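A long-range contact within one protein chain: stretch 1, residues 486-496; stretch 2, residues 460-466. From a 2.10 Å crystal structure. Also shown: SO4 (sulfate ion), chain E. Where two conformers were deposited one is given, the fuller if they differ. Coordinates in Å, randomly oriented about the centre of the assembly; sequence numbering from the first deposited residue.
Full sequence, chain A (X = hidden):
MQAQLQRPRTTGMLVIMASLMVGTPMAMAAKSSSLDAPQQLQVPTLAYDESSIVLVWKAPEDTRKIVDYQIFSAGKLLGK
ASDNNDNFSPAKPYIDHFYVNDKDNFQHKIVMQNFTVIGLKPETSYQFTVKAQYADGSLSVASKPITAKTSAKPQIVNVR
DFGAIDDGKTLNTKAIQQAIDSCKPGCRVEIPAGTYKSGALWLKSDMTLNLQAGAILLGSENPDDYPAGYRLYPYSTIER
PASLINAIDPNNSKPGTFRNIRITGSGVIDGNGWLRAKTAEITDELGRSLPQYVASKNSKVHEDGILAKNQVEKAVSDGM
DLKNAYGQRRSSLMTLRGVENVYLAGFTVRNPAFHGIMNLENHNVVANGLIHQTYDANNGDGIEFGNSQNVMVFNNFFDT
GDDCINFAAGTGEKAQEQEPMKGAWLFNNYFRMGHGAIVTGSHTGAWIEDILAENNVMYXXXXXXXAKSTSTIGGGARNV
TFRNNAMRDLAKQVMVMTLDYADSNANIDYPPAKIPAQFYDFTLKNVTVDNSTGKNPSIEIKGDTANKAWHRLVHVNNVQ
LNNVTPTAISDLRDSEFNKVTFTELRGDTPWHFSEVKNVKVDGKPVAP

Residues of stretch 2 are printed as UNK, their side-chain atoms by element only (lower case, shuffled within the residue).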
# COMPACT_ATOMS: atom_id res chain seq x y z
N ALA A 486 -6.04 -6.15 13.84
CA ALA A 486 -6.61 -7.47 14.05
C ALA A 486 -6.45 -8.35 12.83
O ALA A 486 -6.66 -7.91 11.71
CB ALA A 486 -8.08 -7.37 14.48
N MET A 487 -6.10 -9.61 13.05
CA MET A 487 -5.77 -10.49 11.94
C MET A 487 -6.33 -11.89 12.10
O MET A 487 -6.40 -12.41 13.21
CB MET A 487 -4.26 -10.55 11.75
CG MET A 487 -3.55 -9.19 11.87
SD MET A 487 -1.92 -9.15 11.09
CE MET A 487 -0.82 -9.79 12.31
N ARG A 488 -6.75 -12.50 11.00
CA ARG A 488 -7.41 -13.81 11.06
C ARG A 488 -7.01 -14.65 9.86
O ARG A 488 -7.04 -14.17 8.73
CB ARG A 488 -8.94 -13.65 11.16
CG ARG A 488 -9.75 -14.91 10.92
CD ARG A 488 -11.16 -14.85 11.46
NE ARG A 488 -11.53 -16.19 11.95
CZ ARG A 488 -12.31 -17.04 11.28
NH1 ARG A 488 -12.85 -16.67 10.12
NH2 ARG A 488 -12.56 -18.24 11.77
N ASP A 489 -6.65 -15.90 10.10
CA ASP A 489 -6.36 -16.84 9.02
C ASP A 489 -5.19 -16.40 8.14
O ASP A 489 -5.21 -16.59 6.93
CB ASP A 489 -7.62 -17.09 8.18
CG ASP A 489 -8.70 -17.85 8.92
OD1 ASP A 489 -8.43 -18.43 9.98
OD2 ASP A 489 -9.83 -17.90 8.44
N LEU A 490 -4.15 -15.85 8.77
CA LEU A 490 -2.93 -15.53 8.06
C LEU A 490 -2.40 -16.80 7.42
O LEU A 490 -2.52 -17.87 8.00
CB LEU A 490 -1.89 -14.92 9.00
CG LEU A 490 -2.16 -13.52 9.54
CD1 LEU A 490 -0.98 -13.09 10.36
CD2 LEU A 490 -2.45 -12.53 8.40
N ALA A 491 -1.87 -16.70 6.21
CA ALA A 491 -1.46 -17.91 5.48
C ALA A 491 -0.05 -18.37 5.84
O ALA A 491 0.27 -19.54 5.66
CB ALA A 491 -1.61 -17.74 3.96
N LYS A 492 0.79 -17.47 6.36
CA LYS A 492 2.15 -17.87 6.72
C LYS A 492 2.56 -17.50 8.14
O LYS A 492 2.67 -18.37 9.01
CB LYS A 492 3.20 -17.31 5.74
CG LYS A 492 3.08 -17.72 4.29
CD LYS A 492 4.35 -17.22 3.55
CE LYS A 492 4.28 -17.44 2.03
NZ LYS A 492 3.63 -18.72 1.61
N GLN A 493 2.81 -16.21 8.36
CA GLN A 493 3.40 -15.75 9.61
C GLN A 493 2.83 -14.43 10.06
O GLN A 493 2.30 -13.68 9.25
CB GLN A 493 4.89 -15.59 9.41
CG GLN A 493 5.55 -16.85 8.86
CD GLN A 493 6.97 -16.60 8.50
OE1 GLN A 493 7.27 -16.08 7.42
NE2 GLN A 493 7.86 -16.93 9.40
N VAL A 494 2.96 -14.14 11.35
CA VAL A 494 2.52 -12.88 11.95
C VAL A 494 3.51 -11.74 11.65
O VAL A 494 3.13 -10.68 11.16
CB VAL A 494 2.32 -13.03 13.49
CG1 VAL A 494 1.98 -11.72 14.12
CG2 VAL A 494 1.25 -14.10 13.81
N MET A 495 4.77 -11.96 12.00
CA MET A 495 5.83 -11.00 11.74
C MET A 495 7.10 -11.73 11.31
O MET A 495 7.44 -12.77 11.86
CB MET A 495 6.08 -10.10 12.95
CG MET A 495 7.17 -9.05 12.74
SD MET A 495 7.32 -7.87 14.08
CE MET A 495 8.15 -8.85 15.34
N VAL A 496 7.76 -11.18 10.30
CA VAL A 496 9.10 -11.65 9.90
C VAL A 496 10.06 -10.47 9.76
O VAL A 496 9.68 -9.38 9.32
CB VAL A 496 9.11 -12.49 8.60
CG1 VAL A 496 10.42 -13.24 8.45
CG2 VAL A 496 7.98 -13.48 8.60
N UNK A 460 -6.73 -13.55 5.62
CA UNK A 460 -6.15 -14.46 4.59
C UNK A 460 -4.82 -14.01 4.00
O UNK A 460 -4.22 -14.72 3.14
c UNK A 460 -7.14 -14.80 3.45
c UNK A 460 -8.47 -15.49 3.80
c UNK A 460 -8.30 -16.85 4.43
c UNK A 460 -9.33 -15.56 2.54
N UNK A 461 -4.34 -12.85 4.46
CA UNK A 461 -3.05 -12.28 4.01
C UNK A 461 -1.94 -13.26 4.42
O UNK A 461 -2.14 -14.02 5.35
c UNK A 461 -2.81 -10.89 4.67
o UNK A 461 -4.08 -10.29 4.95
c UNK A 461 -1.98 -9.97 3.77
N UNK A 462 -0.80 -13.25 3.74
CA UNK A 462 0.29 -14.17 4.09
C UNK A 462 0.93 -13.80 5.43
O UNK A 462 1.19 -14.66 6.28
o UNK A 462 1.73 -15.16 0.82
o UNK A 462 -0.22 -15.49 1.75
c UNK A 462 0.92 -15.02 1.77
c UNK A 462 1.36 -14.23 2.98
N UNK A 463 1.20 -12.50 5.60
CA UNK A 463 2.02 -12.00 6.69
C UNK A 463 1.45 -10.65 7.09
O UNK A 463 0.98 -9.92 6.23
c UNK A 463 4.42 -11.30 7.35
c UNK A 463 4.09 -13.34 5.95
c UNK A 463 5.44 -13.40 5.21
c UNK A 463 3.56 -11.93 6.27
N UNK A 464 1.46 -10.33 8.38
CA UNK A 464 1.12 -8.98 8.83
C UNK A 464 2.23 -7.96 8.57
O UNK A 464 2.08 -7.03 7.79
N UNK A 465 3.36 -8.15 9.22
CA UNK A 465 4.47 -7.25 9.10
C UNK A 465 5.66 -8.04 8.59
O UNK A 465 6.08 -9.02 9.22
c UNK A 465 4.77 -6.56 10.44
c UNK A 465 6.08 -5.02 11.93
c UNK A 465 5.97 -5.62 10.52
c UNK A 465 5.90 -4.52 9.48
N UNK A 466 6.17 -7.65 7.42
CA UNK A 466 7.28 -8.35 6.77
C UNK A 466 8.44 -7.39 6.51
O UNK A 466 8.30 -6.41 5.79
c UNK A 466 8.68 -10.81 5.21
n UNK A 466 11.06 -12.39 5.28
c UNK A 466 10.19 -12.56 4.28
c UNK A 466 7.92 -9.64 4.56
n UNK A 466 9.08 -11.82 4.22
n UNK A 466 10.45 -13.45 3.34
c UNK A 466 6.81 -9.02 5.46
S SO4 E . -12.12 -19.77 15.12
O1 SO4 E . -12.81 -18.52 14.74
O2 SO4 E . -13.13 -20.75 15.51
O3 SO4 E . -11.36 -20.28 13.97
O4 SO4 E . -11.23 -19.52 16.25

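Position 460 carries four side-chain carbons and no heteroatom, with the fork at the second carbon. Its CA-to-CB bond points away from stretch 1, yet the end of the side chain comes nearer: one terminal carbon of position 460 lies 3.8 Å from Asp489 CB. The pattern identifies a leucine. Leu460, as it can now be called, holds its backbone by a hydrogen bond from Leu460 N to Arg488 O (3.2 Å, 160° at the hydrogen), and Leu460 CA makes a CA-H...O contact with Asp489 O at 3.3 Å.

Position 461 has one carbon bearing one oxygen and one further carbon. The side chain is a minor partner here: CB of position 461 lies 4.1 Å from Leu490 CD2, and the hydroxyl is satisfied elsewhere in the structure. Branching at CB with a hydroxyl means threonine. The carbonyl does the work: Ala491 N donates to Thr461 O at 2.8 Å and 158°, while Leu490 CA approaches Thr461 O at 3.2 Å.

Position 462 shows two carbons, the second carrying two oxygens. One of these carboxylate oxygens of position 462 lies 3.4 Å from Ala491 CB. A carboxylate one methylene from the backbone is aspartate. Lys492 NZ stands 4.1 Å from Asp462 OD2, so the opposite charges are near each other but beyond a salt bridge. The backbone oxygen accepts twice, from Lys492 N (2.8 Å to Asp462 O, 139°) and from Gln493 N (3.1 Å to Asp462 O, 151°).

Position 463 has four carbons forked at the first, one arm being two carbons long. The end carbon of that arm of position 463 lies 4.2 Å from Val496 CG2 and 3.9 Å from Gln493 OE1; this is isoleucine. In the backbone, Ile463 CA makes a nearly straight CA-H...O contact with Gln493 O (3.1 Å, 166°).

Position 464 has no side-chain atoms. The space is occupied: an ideal CB at position 464 would fall 2.7 Å from Met487 CE and 3.0 Å from Val494 O, both clashes. The residue is glycine. Gly464 N gives only a weak bond to Val494 O, at 3.3 Å and 127°.

Position 465 again has four carbons forked at the second. One terminal carbon of position 465 packs on Met495 SD at 3.8 Å, and the residue is leucine. Leu465 N donates to Val494 O (3.2 Å, 167°), and Leu465 O accepts from Val496 N (2.9 Å, 162°).

Position 466 has three carbons, a nitrogen, then a carbon with two more nitrogens. One of these two end nitrogens of position 466 lies 3.3 Å from Val496 CG1, an oblique approach. The group is a guanidinium, so the residue is arginine.

The contact works mainly through its backbone. Hydrogen bonds link the two stretches from Arg488 to Val496, and the stretches run parallel where Met495 pairs with Leu465 and Val496 with Arg466. Side chains add apolar packing on both faces, Leu465 with Met495 on one and Ile463 with Val496 on the other. Together the stretches bury 725 Å², counting both sides.

Stretch 2 (460-466) LTDIGLR
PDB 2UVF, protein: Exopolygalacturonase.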